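Local coordinates for protein GrgF (Penicillium sp. sh18, PDB 6LZH) that transfers and probably fuses polyketide chains in the biosynthesis of gregatin A, a fungal furanone, through Claisen-type chemistry on an alpha/beta hydrolase scaffold, at residues A124-K129 with L221-Y226; L173-E178 with I201-R206; R22-P27 with M43-I48; G32-M37 with P102-K107. All blocks are in the same frame, centred on the assembly; numbering follows the deposited sequence.

Contact 1: residues A124-K129 with L221-Y226; sequences AAAFDK and LNVVQY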
# COMPACT_ATOMS: atom_id res chain seq x y z
N ALA A 124 -11.85 2.38 -2.49
CA ALA A 124 -11.98 3.59 -3.30
C ALA A 124 -13.03 4.52 -2.71
O ALA A 124 -12.83 5.75 -2.68
CB ALA A 124 -12.32 3.22 -4.74
N ALA A 125 -14.14 3.97 -2.20
CA ALA A 125 -15.15 4.80 -1.55
C ALA A 125 -14.62 5.43 -0.27
O ALA A 125 -15.10 6.49 0.15
CB ALA A 125 -16.39 3.97 -1.23
N ALA A 126 -13.63 4.80 0.36
CA ALA A 126 -13.04 5.37 1.56
C ALA A 126 -12.33 6.68 1.26
O ALA A 126 -12.25 7.56 2.12
CB ALA A 126 -12.05 4.37 2.18
N PHE A 127 -11.80 6.83 0.05
CA PHE A 127 -10.92 7.94 -0.27
C PHE A 127 -11.55 8.99 -1.17
O PHE A 127 -11.11 10.15 -1.14
CB PHE A 127 -9.64 7.42 -0.94
CG PHE A 127 -8.88 6.41 -0.12
CD1 PHE A 127 -8.68 6.62 1.24
CD2 PHE A 127 -8.37 5.26 -0.71
CE1 PHE A 127 -7.98 5.68 2.01
CE2 PHE A 127 -7.66 4.33 0.05
CZ PHE A 127 -7.48 4.55 1.42
N ASP A 128 -12.57 8.64 -1.95
CA ASP A 128 -13.03 9.49 -3.05
C ASP A 128 -14.46 9.95 -2.79
O ASP A 128 -15.42 9.24 -3.11
CB ASP A 128 -12.92 8.74 -4.37
CG ASP A 128 -13.23 9.62 -5.57
OD1 ASP A 128 -13.46 10.84 -5.37
OD2 ASP A 128 -13.24 9.08 -6.70
N LYS A 129 -14.61 11.16 -2.25
CA LYS A 129 -15.95 11.68 -1.96
C LYS A 129 -16.71 12.16 -3.19
O LYS A 129 -17.83 12.64 -3.05
CB LYS A 129 -15.84 12.82 -0.93
CG LYS A 129 -15.32 12.35 0.41
CD LYS A 129 -16.22 11.27 0.98
CE LYS A 129 -15.46 10.41 1.97
NZ LYS A 129 -15.48 8.97 1.62
N LEU A 221 -9.88 -3.46 6.55
CA LEU A 221 -10.46 -3.08 7.84
C LEU A 221 -9.88 -1.77 8.36
O LEU A 221 -10.52 -1.11 9.19
CB LEU A 221 -10.24 -4.18 8.88
CG LEU A 221 -10.90 -5.54 8.65
CD1 LEU A 221 -10.72 -6.44 9.87
CD2 LEU A 221 -12.36 -5.40 8.32
N ASN A 222 -8.70 -1.37 7.90
CA ASN A 222 -8.07 -0.15 8.39
C ASN A 222 -8.58 1.12 7.73
O ASN A 222 -8.25 2.22 8.20
CB ASN A 222 -6.57 -0.22 8.20
CG ASN A 222 -5.87 -1.05 9.27
OD1 ASN A 222 -4.65 -1.05 9.37
ND2 ASN A 222 -6.65 -1.76 10.08
N VAL A 223 -9.36 1.03 6.63
CA VAL A 223 -9.78 2.26 5.96
C VAL A 223 -11.29 2.33 5.76
O VAL A 223 -11.81 3.39 5.40
CB VAL A 223 -9.04 2.44 4.62
CG1 VAL A 223 -7.52 2.26 4.80
CG2 VAL A 223 -9.58 1.51 3.54
N VAL A 224 -12.02 1.23 6.00
CA VAL A 224 -13.46 1.28 5.71
C VAL A 224 -14.21 2.23 6.65
O VAL A 224 -15.31 2.70 6.30
CB VAL A 224 -14.10 -0.12 5.74
CG1 VAL A 224 -13.61 -0.94 4.56
CG2 VAL A 224 -13.84 -0.83 7.09
N GLN A 225 -13.64 2.56 7.81
CA GLN A 225 -14.28 3.54 8.68
C GLN A 225 -14.34 4.92 8.04
O GLN A 225 -15.15 5.75 8.46
CB GLN A 225 -13.58 3.61 10.03
CG GLN A 225 -12.21 4.25 9.99
CD GLN A 225 -11.10 3.22 9.86
OE1 GLN A 225 -11.28 2.16 9.23
NE2 GLN A 225 -9.94 3.51 10.46
N TYR A 226 -13.53 5.17 7.01
CA TYR A 226 -13.52 6.46 6.32
C TYR A 226 -14.53 6.56 5.19
O TYR A 226 -14.64 7.62 4.56
CB TYR A 226 -12.13 6.76 5.76
CG TYR A 226 -11.01 6.73 6.80
CD1 TYR A 226 -11.11 7.45 7.98
CD2 TYR A 226 -9.87 5.98 6.58
CE1 TYR A 226 -10.09 7.44 8.91
CE2 TYR A 226 -8.85 5.96 7.51
CZ TYR A 226 -8.96 6.69 8.67
OH TYR A 226 -7.93 6.66 9.60
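Lys129 NZ is gripped by several oxygens at once: it gives a weak hydrogen bond to Tyr226 O at 3.3 Å, a hydrogen bond to Ile227 O, and another weak one to Thr230 OG1. The lysine chain is folded to do this, with chi2 at -59° turning CD back toward helix 116-127. Tyr226 O also lies 3.4 Å from Ala126 O. Both atoms are acceptors, and the lysine charge beside them would probably ease their repulsion. The helix follows the active-site Cys115, probably the nucleophile of the alpha/beta hydrolase fold; its far end here meets the loop leading into strand 232-237. Ala126 points its methyl at that loop, with CB 3.4 Å from Val223 O and 4.0 Å from Val223 CG2. The other branch of the valine, CG1, meets the ring tip of the neighbouring aromatic residue, 4.1 Å from Phe127 CZ, and the two side chains cross at about a right angle. Leu216 of the second subunit packs on both Phe127 and Val223, while Tyr213 of that subunit makes a T-shaped (edge-to-face) stack with the Phe127 ring.

Contact 2: residues L173-E178 with I201-R206; sequences LPYVNE and IPVENR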
# COMPACT_ATOMS: atom_id res chain seq x y z
N LEU A 173 2.62 -18.28 -9.03
CA LEU A 173 2.16 -19.46 -8.32
C LEU A 173 0.90 -20.00 -8.96
O LEU A 173 0.05 -19.21 -9.38
CB LEU A 173 1.88 -19.15 -6.85
CG LEU A 173 3.13 -18.82 -6.06
CD1 LEU A 173 2.75 -18.50 -4.63
CD2 LEU A 173 4.11 -20.00 -6.15
N PRO A 174 0.74 -21.32 -9.05
CA PRO A 174 -0.54 -21.87 -9.50
C PRO A 174 -1.55 -21.89 -8.36
O PRO A 174 -1.20 -21.87 -7.18
CB PRO A 174 -0.17 -23.30 -9.93
CG PRO A 174 0.90 -23.67 -8.94
CD PRO A 174 1.69 -22.38 -8.66
N TYR A 175 -2.82 -21.93 -8.75
CA TYR A 175 -3.88 -22.08 -7.76
C TYR A 175 -3.75 -23.40 -7.00
O TYR A 175 -4.09 -23.47 -5.81
CB TYR A 175 -5.25 -22.01 -8.44
CG TYR A 175 -5.67 -20.63 -8.88
CD1 TYR A 175 -4.82 -19.53 -8.78
CD2 TYR A 175 -6.94 -20.42 -9.40
CE1 TYR A 175 -5.23 -18.27 -9.18
CE2 TYR A 175 -7.35 -19.17 -9.80
CZ TYR A 175 -6.50 -18.10 -9.70
OH TYR A 175 -6.94 -16.85 -10.11
N VAL A 176 -3.26 -24.44 -7.67
CA VAL A 176 -3.09 -25.78 -7.11
C VAL A 176 -1.75 -26.31 -7.61
O VAL A 176 -1.54 -26.42 -8.82
CB VAL A 176 -4.22 -26.74 -7.51
CG1 VAL A 176 -4.09 -28.08 -6.78
CG2 VAL A 176 -5.59 -26.13 -7.27
N ASN A 177 -0.85 -26.64 -6.69
CA ASN A 177 0.41 -27.28 -7.07
C ASN A 177 0.14 -28.66 -7.66
O ASN A 177 -0.90 -29.28 -7.41
CB ASN A 177 1.34 -27.41 -5.86
CG ASN A 177 1.72 -26.07 -5.26
OD1 ASN A 177 1.59 -25.86 -4.06
ND2 ASN A 177 2.17 -25.15 -6.11
N GLU A 178 1.10 -29.15 -8.45
CA GLU A 178 0.93 -30.45 -9.09
C GLU A 178 0.70 -31.56 -8.06
O GLU A 178 0.05 -32.56 -8.37
CB GLU A 178 2.14 -30.78 -9.96
CG GLU A 178 3.48 -30.35 -9.38
CD GLU A 178 3.99 -31.30 -8.30
OE1 GLU A 178 4.95 -30.92 -7.59
OE2 GLU A 178 3.45 -32.43 -8.19
N ILE A 201 -16.51 -20.65 -17.98
CA ILE A 201 -15.84 -19.37 -17.75
C ILE A 201 -14.34 -19.64 -17.69
O ILE A 201 -13.89 -20.42 -16.84
CB ILE A 201 -16.34 -18.70 -16.47
CG1 ILE A 201 -17.79 -18.24 -16.68
CG2 ILE A 201 -15.44 -17.55 -16.11
CD1 ILE A 201 -18.67 -18.30 -15.42
N PRO A 202 -13.54 -19.05 -18.58
CA PRO A 202 -12.10 -19.30 -18.55
C PRO A 202 -11.47 -18.64 -17.34
O PRO A 202 -11.86 -17.54 -16.92
CB PRO A 202 -11.59 -18.70 -19.87
CG PRO A 202 -12.62 -17.68 -20.26
CD PRO A 202 -13.93 -18.10 -19.64
N VAL A 203 -10.50 -19.33 -16.75
CA VAL A 203 -9.84 -18.88 -15.54
C VAL A 203 -8.34 -18.94 -15.77
O VAL A 203 -7.81 -19.97 -16.19
CB VAL A 203 -10.23 -19.73 -14.33
CG1 VAL A 203 -9.33 -19.40 -13.14
CG2 VAL A 203 -11.70 -19.55 -13.99
N GLU A 204 -7.65 -17.82 -15.51
CA GLU A 204 -6.20 -17.80 -15.47
C GLU A 204 -5.77 -18.36 -14.11
O GLU A 204 -6.02 -17.74 -13.08
CB GLU A 204 -5.68 -16.38 -15.68
CG GLU A 204 -4.17 -16.26 -15.90
CD GLU A 204 -3.64 -17.21 -16.96
OE1 GLU A 204 -3.97 -17.04 -18.16
OE2 GLU A 204 -2.89 -18.13 -16.59
N ASN A 205 -5.17 -19.55 -14.11
CA ASN A 205 -4.89 -20.28 -12.88
C ASN A 205 -3.52 -19.94 -12.30
O ASN A 205 -2.93 -20.77 -11.59
CB ASN A 205 -5.01 -21.79 -13.12
CG ASN A 205 -3.85 -22.35 -13.90
OD1 ASN A 205 -3.33 -21.70 -14.81
ND2 ASN A 205 -3.43 -23.56 -13.56
N ARG A 206 -2.99 -18.75 -12.58
CA ARG A 206 -1.70 -18.32 -12.07
C ARG A 206 -1.82 -16.90 -11.55
O ARG A 206 -2.57 -16.08 -12.09
CB ARG A 206 -0.61 -18.40 -13.15
CG ARG A 206 -0.50 -19.76 -13.84
CD ARG A 206 0.94 -20.13 -14.17
NE ARG A 206 1.49 -21.09 -13.22
CZ ARG A 206 2.78 -21.36 -13.09
NH1 ARG A 206 3.67 -20.74 -13.85
NH2 ARG A 206 3.19 -22.25 -12.19
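At Tyr175 a chi1 of -74° sets CG anti to the carbonyl carbon, and a chi2 of 5° turns the ring so that one face lies over the backbone of Asn205. The result is a CH-pi contact of almost ideal aim: Asn205 CA stands 3.9 Å from the ring centroid, only 4° off the normal. The same two residues are tied through their backbones, Tyr175 N donating to Asn205 O at 3.1 Å from above the carbonyl plane. That oxygen also receives a CA-H...O contact from Pro174 CA at 3.4 Å, and a matching one runs from Arg206 CA to Leu173 O at 3.3 Å. Both belong to the antiparallel non-hydrogen-bonded pair of Pro174 and Arg206, where Arg206 NH2 comes 3.8 Å from Pro174 CD. At the ring, Val203 CG1 touches Tyr175 CE2 at 3.9 Å, and Asn42 ND2 is hydrogen-bonded to both Tyr175 OH and Arg206 O. An alanine in place of Tyr175 would probably uncover Asn205 CA and leave Asn42 without its phenol partner. The Tyr175 side chain lies about 9 Å from that of the active-site Cys115, and the pairing belongs to the two-stranded sheet of 172-174 and 206-208, in the insertion between core strands 133-137 and 232-237, with helix 187-198 bringing Ala189 against Tyr175 and Leu196 against Val203.

Contact 3: residues R22-P27 with M43-I48; sequences RGWLFP and MPKDAI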
# COMPACT_ATOMS: atom_id res chain seq x y z
N ARG A 22 -8.95 -0.98 -20.35
CA ARG A 22 -9.96 -1.14 -21.39
C ARG A 22 -11.18 -1.84 -20.83
O ARG A 22 -11.07 -2.66 -19.91
CB ARG A 22 -9.38 -1.92 -22.60
CG ARG A 22 -8.19 -1.20 -23.24
CD ARG A 22 -7.58 -1.91 -24.46
NE ARG A 22 -6.48 -1.11 -25.01
CZ ARG A 22 -5.22 -1.12 -24.55
NH1 ARG A 22 -4.87 -1.92 -23.55
NH2 ARG A 22 -4.30 -0.35 -25.11
N GLY A 23 -12.33 -1.53 -21.40
CA GLY A 23 -13.54 -2.10 -20.88
C GLY A 23 -14.72 -1.80 -21.77
O GLY A 23 -14.58 -1.47 -22.96
N TRP A 24 -15.89 -1.91 -21.16
CA TRP A 24 -17.16 -1.83 -21.86
C TRP A 24 -18.01 -0.78 -21.18
O TRP A 24 -18.09 -0.72 -19.95
CB TRP A 24 -17.92 -3.17 -21.83
CG TRP A 24 -17.34 -4.22 -22.71
CD1 TRP A 24 -16.75 -4.04 -23.93
CD2 TRP A 24 -17.31 -5.63 -22.46
NE1 TRP A 24 -16.35 -5.24 -24.44
CE2 TRP A 24 -16.68 -6.24 -23.56
CE3 TRP A 24 -17.76 -6.43 -21.39
CZ2 TRP A 24 -16.48 -7.62 -23.64
CZ3 TRP A 24 -17.56 -7.80 -21.48
CH2 TRP A 24 -16.93 -8.38 -22.59
N LEU A 25 -18.67 0.03 -22.00
CA LEU A 25 -19.62 1.03 -21.55
C LEU A 25 -21.02 0.57 -21.95
O LEU A 25 -21.25 0.27 -23.12
CB LEU A 25 -19.29 2.38 -22.18
CG LEU A 25 -20.22 3.55 -21.87
CD1 LEU A 25 -20.15 3.89 -20.41
CD2 LEU A 25 -19.81 4.76 -22.73
N PHE A 26 -21.93 0.49 -20.98
CA PHE A 26 -23.34 0.16 -21.21
C PHE A 26 -24.17 1.43 -21.00
O PHE A 26 -24.60 1.72 -19.87
CB PHE A 26 -23.83 -0.97 -20.29
CG PHE A 26 -23.08 -2.27 -20.46
CD1 PHE A 26 -21.81 -2.44 -19.91
CD2 PHE A 26 -23.64 -3.34 -21.17
CE1 PHE A 26 -21.12 -3.64 -20.07
CE2 PHE A 26 -22.96 -4.54 -21.31
CZ PHE A 26 -21.70 -4.69 -20.77
N PRO A 27 -24.40 2.23 -22.05
CA PRO A 27 -25.06 3.52 -21.86
C PRO A 27 -26.54 3.38 -21.59
O PRO A 27 -27.24 2.61 -22.25
CB PRO A 27 -24.81 4.25 -23.19
CG PRO A 27 -24.55 3.16 -24.16
CD PRO A 27 -23.83 2.09 -23.40
N MET A 43 -9.82 -11.92 -12.08
CA MET A 43 -10.75 -12.18 -13.17
C MET A 43 -10.90 -10.96 -14.08
O MET A 43 -10.82 -9.81 -13.62
CB MET A 43 -12.13 -12.57 -12.64
CG MET A 43 -12.18 -13.99 -12.03
SD MET A 43 -11.64 -15.25 -13.23
CE MET A 43 -13.03 -15.28 -14.38
N PRO A 44 -11.11 -11.17 -15.38
CA PRO A 44 -11.45 -10.07 -16.28
C PRO A 44 -12.93 -9.71 -16.13
O PRO A 44 -13.68 -10.33 -15.39
CB PRO A 44 -11.15 -10.65 -17.66
CG PRO A 44 -11.49 -12.10 -17.51
CD PRO A 44 -11.07 -12.46 -16.08
N LYS A 45 -13.34 -8.68 -16.87
CA LYS A 45 -14.70 -8.18 -16.84
C LYS A 45 -15.71 -9.14 -17.48
O LYS A 45 -16.92 -8.93 -17.35
CB LYS A 45 -14.75 -6.85 -17.59
CG LYS A 45 -14.50 -7.06 -19.08
CD LYS A 45 -14.04 -5.81 -19.76
CE LYS A 45 -13.82 -6.06 -21.25
NZ LYS A 45 -12.65 -6.97 -21.45
N ASP A 46 -15.23 -10.20 -18.14
CA ASP A 46 -16.04 -10.89 -19.14
C ASP A 46 -17.15 -11.76 -18.53
O ASP A 46 -18.19 -11.96 -19.18
CB ASP A 46 -15.12 -11.74 -20.02
CG ASP A 46 -14.32 -10.90 -20.99
OD1 ASP A 46 -13.52 -10.07 -20.53
OD2 ASP A 46 -14.51 -11.05 -22.22
N ALA A 47 -16.96 -12.30 -17.34
CA ALA A 47 -17.90 -13.28 -16.79
C ALA A 47 -18.80 -12.66 -15.74
O ALA A 47 -18.33 -11.92 -14.87
CB ALA A 47 -17.16 -14.47 -16.16
N ILE A 48 -20.10 -12.98 -15.82
CA ILE A 48 -21.14 -12.68 -14.83
C ILE A 48 -21.53 -11.20 -14.83
O ILE A 48 -22.71 -10.86 -14.96
CB ILE A 48 -20.72 -13.11 -13.41
CG1 ILE A 48 -20.29 -14.59 -13.38
CG2 ILE A 48 -21.88 -12.88 -12.44
CD1 ILE A 48 -19.93 -15.10 -11.98
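Lys45 and Trp24 bury nearly equal surfaces against each other, and their side chains cross at about a right angle. The lysine's CG sits between the backbone N and the carbonyl carbon (chi1 68°), and from there the aliphatic chain passes over one face of the indole. Its CE lies above the middle of the six-membered ring, 3.7 Å from the centroid, in a CH-pi contact. Farther out, NZ stands 4.6 Å from the same centroid and 14° off the normal, a cation-pi interaction. Lower down the chain, Lys45 CD rests 3.9 Å from Gly23 CA, where no side chain intervenes. The ammonium group also has two anionic partners, a salt bridge to Asp67 OD2 and a weaker one to Asp46 OD1 at 3.3 Å. Asp46 in turn brings OD2 to 3.6 Å from Trp24 CH2. An alanine in place of Trp24 would probably leave Lys45 CE and NZ without the ring face beneath them, the ammonium group then held by its carboxylate partners. Strand 20-26, which carries Trp24, runs between strands 9-14 and 62-66 of the central sheet, and Pro50 at the start of helix 49-58 also packs on the indole.

Contact 4: residues G32-M37 with P102-K107; sequences GPALIM and PLVNEK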
# COMPACT_ATOMS: atom_id res chain seq x y z
N GLY A 32 -28.26 10.39 -16.55
CA GLY A 32 -28.66 9.94 -15.24
C GLY A 32 -27.54 9.28 -14.46
O GLY A 32 -26.35 9.55 -14.68
N PRO A 33 -27.89 8.40 -13.53
CA PRO A 33 -26.89 7.77 -12.66
C PRO A 33 -25.95 6.86 -13.45
O PRO A 33 -26.21 6.48 -14.60
CB PRO A 33 -27.73 6.97 -11.66
CG PRO A 33 -29.00 6.62 -12.46
CD PRO A 33 -29.24 7.79 -13.39
N ALA A 34 -24.83 6.52 -12.82
CA ALA A 34 -23.82 5.66 -13.43
C ALA A 34 -23.18 4.77 -12.38
O ALA A 34 -23.24 5.04 -11.17
CB ALA A 34 -22.73 6.47 -14.15
N LEU A 35 -22.53 3.71 -12.87
CA LEU A 35 -21.98 2.65 -12.03
C LEU A 35 -20.71 2.10 -12.67
O LEU A 35 -20.71 1.75 -13.85
CB LEU A 35 -22.99 1.52 -11.84
CG LEU A 35 -22.68 0.48 -10.76
CD1 LEU A 35 -22.80 1.10 -9.39
CD2 LEU A 35 -23.65 -0.70 -10.90
N ILE A 36 -19.64 2.04 -11.87
CA ILE A 36 -18.37 1.45 -12.26
C ILE A 36 -18.25 0.11 -11.54
O ILE A 36 -18.23 0.07 -10.30
CB ILE A 36 -17.18 2.36 -11.93
CG1 ILE A 36 -17.36 3.74 -12.58
CG2 ILE A 36 -15.87 1.70 -12.34
CD1 ILE A 36 -16.28 4.74 -12.18
N MET A 37 -18.15 -0.98 -12.31
CA MET A 37 -18.23 -2.34 -11.79
C MET A 37 -16.86 -3.01 -11.83
O MET A 37 -16.17 -2.98 -12.85
CB MET A 37 -19.25 -3.16 -12.59
CG MET A 37 -20.67 -2.58 -12.48
SD MET A 37 -21.84 -3.39 -13.59
CE MET A 37 -21.96 -5.03 -12.86
N PRO A 102 -21.51 12.91 -21.07
CA PRO A 102 -22.73 13.71 -20.87
C PRO A 102 -23.95 12.89 -20.47
O PRO A 102 -24.96 13.48 -20.07
CB PRO A 102 -22.95 14.39 -22.24
CG PRO A 102 -21.83 13.91 -23.15
CD PRO A 102 -21.18 12.73 -22.50
N LEU A 103 -23.89 11.57 -20.56
CA LEU A 103 -24.95 10.73 -20.02
C LEU A 103 -24.83 10.54 -18.51
O LEU A 103 -25.75 9.98 -17.90
CB LEU A 103 -24.93 9.34 -20.70
CG LEU A 103 -25.62 9.20 -22.05
CD1 LEU A 103 -25.45 7.79 -22.59
CD2 LEU A 103 -27.10 9.57 -21.99
N VAL A 104 -23.74 10.99 -17.90
CA VAL A 104 -23.45 10.69 -16.50
C VAL A 104 -23.64 11.96 -15.67
O VAL A 104 -22.93 12.95 -15.86
CB VAL A 104 -22.03 10.14 -16.32
CG1 VAL A 104 -21.73 9.91 -14.84
CG2 VAL A 104 -21.88 8.85 -17.10
N ASN A 105 -24.62 11.91 -14.77
CA ASN A 105 -24.76 12.91 -13.72
C ASN A 105 -23.64 12.74 -12.70
O ASN A 105 -23.58 11.72 -12.01
CB ASN A 105 -26.13 12.76 -13.06
CG ASN A 105 -26.38 13.78 -11.96
OD1 ASN A 105 -25.46 14.26 -11.30
ND2 ASN A 105 -27.65 14.08 -11.74
N GLU A 106 -22.77 13.75 -12.57
CA GLU A 106 -21.57 13.55 -11.76
C GLU A 106 -21.87 13.45 -10.28
O GLU A 106 -20.97 13.10 -9.51
CB GLU A 106 -20.56 14.66 -12.03
CG GLU A 106 -21.08 16.04 -11.71
CD GLU A 106 -19.99 17.09 -11.79
OE1 GLU A 106 -20.11 18.14 -11.12
OE2 GLU A 106 -19.00 16.85 -12.52
N LYS A 107 -23.10 13.74 -9.85
CA LYS A 107 -23.48 13.51 -8.46
C LYS A 107 -24.16 12.15 -8.26
O LYS A 107 -24.65 11.88 -7.16
CB LYS A 107 -24.39 14.65 -7.97
CG LYS A 107 -23.60 15.92 -7.57
CD LYS A 107 -24.38 17.22 -7.83
CE LYS A 107 -25.17 17.18 -9.15
NZ LYS A 107 -25.47 18.53 -9.78
O HOH W 1 -26.67 7.45 -17.09
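Gly32 forms a parallel beta bridge with Val104 in the way such bridges are classically made, using both its own N-H and its own carbonyl to reach the residues before and after its partner. Gly32 N donates to Leu103 O at 2.9 Å and 161°, and Asn105 N donates to Gly32 O at 2.9 Å and 170°. The short strand 104-105 is thereby joined to the start of strand 32-38 in the alpha/beta hydrolase core. After it the chain turns a corner and enters strand 108-114, which continues alongside 32-38, so that Ala34 is already bonded through its backbone to Gln108 and Ala110. On the face of the sheet that carries Val104, the side chains close up: Ala34 CB lies 3.6 Å from Val104 CG1 and 3.9 Å from Val104 CG2. A chi1 of 177°, CG1 anti to the backbone N, makes CG1 the valine branch nearer the alanine methyl. Phe98 of helix 84-99 packs on both residues and extends this apolar patch. A water joins the two segments beside the bridge, donating to Leu103 O at 2.8 Å and to Pro33 O at 2.7 Å, so that the leucine carbonyl accepts from both the water and Gly32 N. The corner itself is shaped by an Asx turn, in which Asn105 OD1 accepts from Lys107 N at 2.8 Å.

Overall arrangement
Contacts 3 and 4 alternate along the chain and share the central mixed sheet, through the successive strands 20-26 and 32-38; their centres are 16 Å apart, and Pro27 touches Leu103 between them. Contacts 1 and 2 follow, contact 2 falling within the span between the two segments of contact 1. Their centres are 31 Å apart, on opposite sides of the chain's centre: contact 1 lies where the second subunit packs, contact 2 in the insertion near the active-site Cys115. Contact 2 nevertheless meets contact 3, since Ile201 packs on Met43 and Ala47. Contacts 3 and 4 thus lie at the sheet, with contact 2 beside it and contact 1 at the subunit interface.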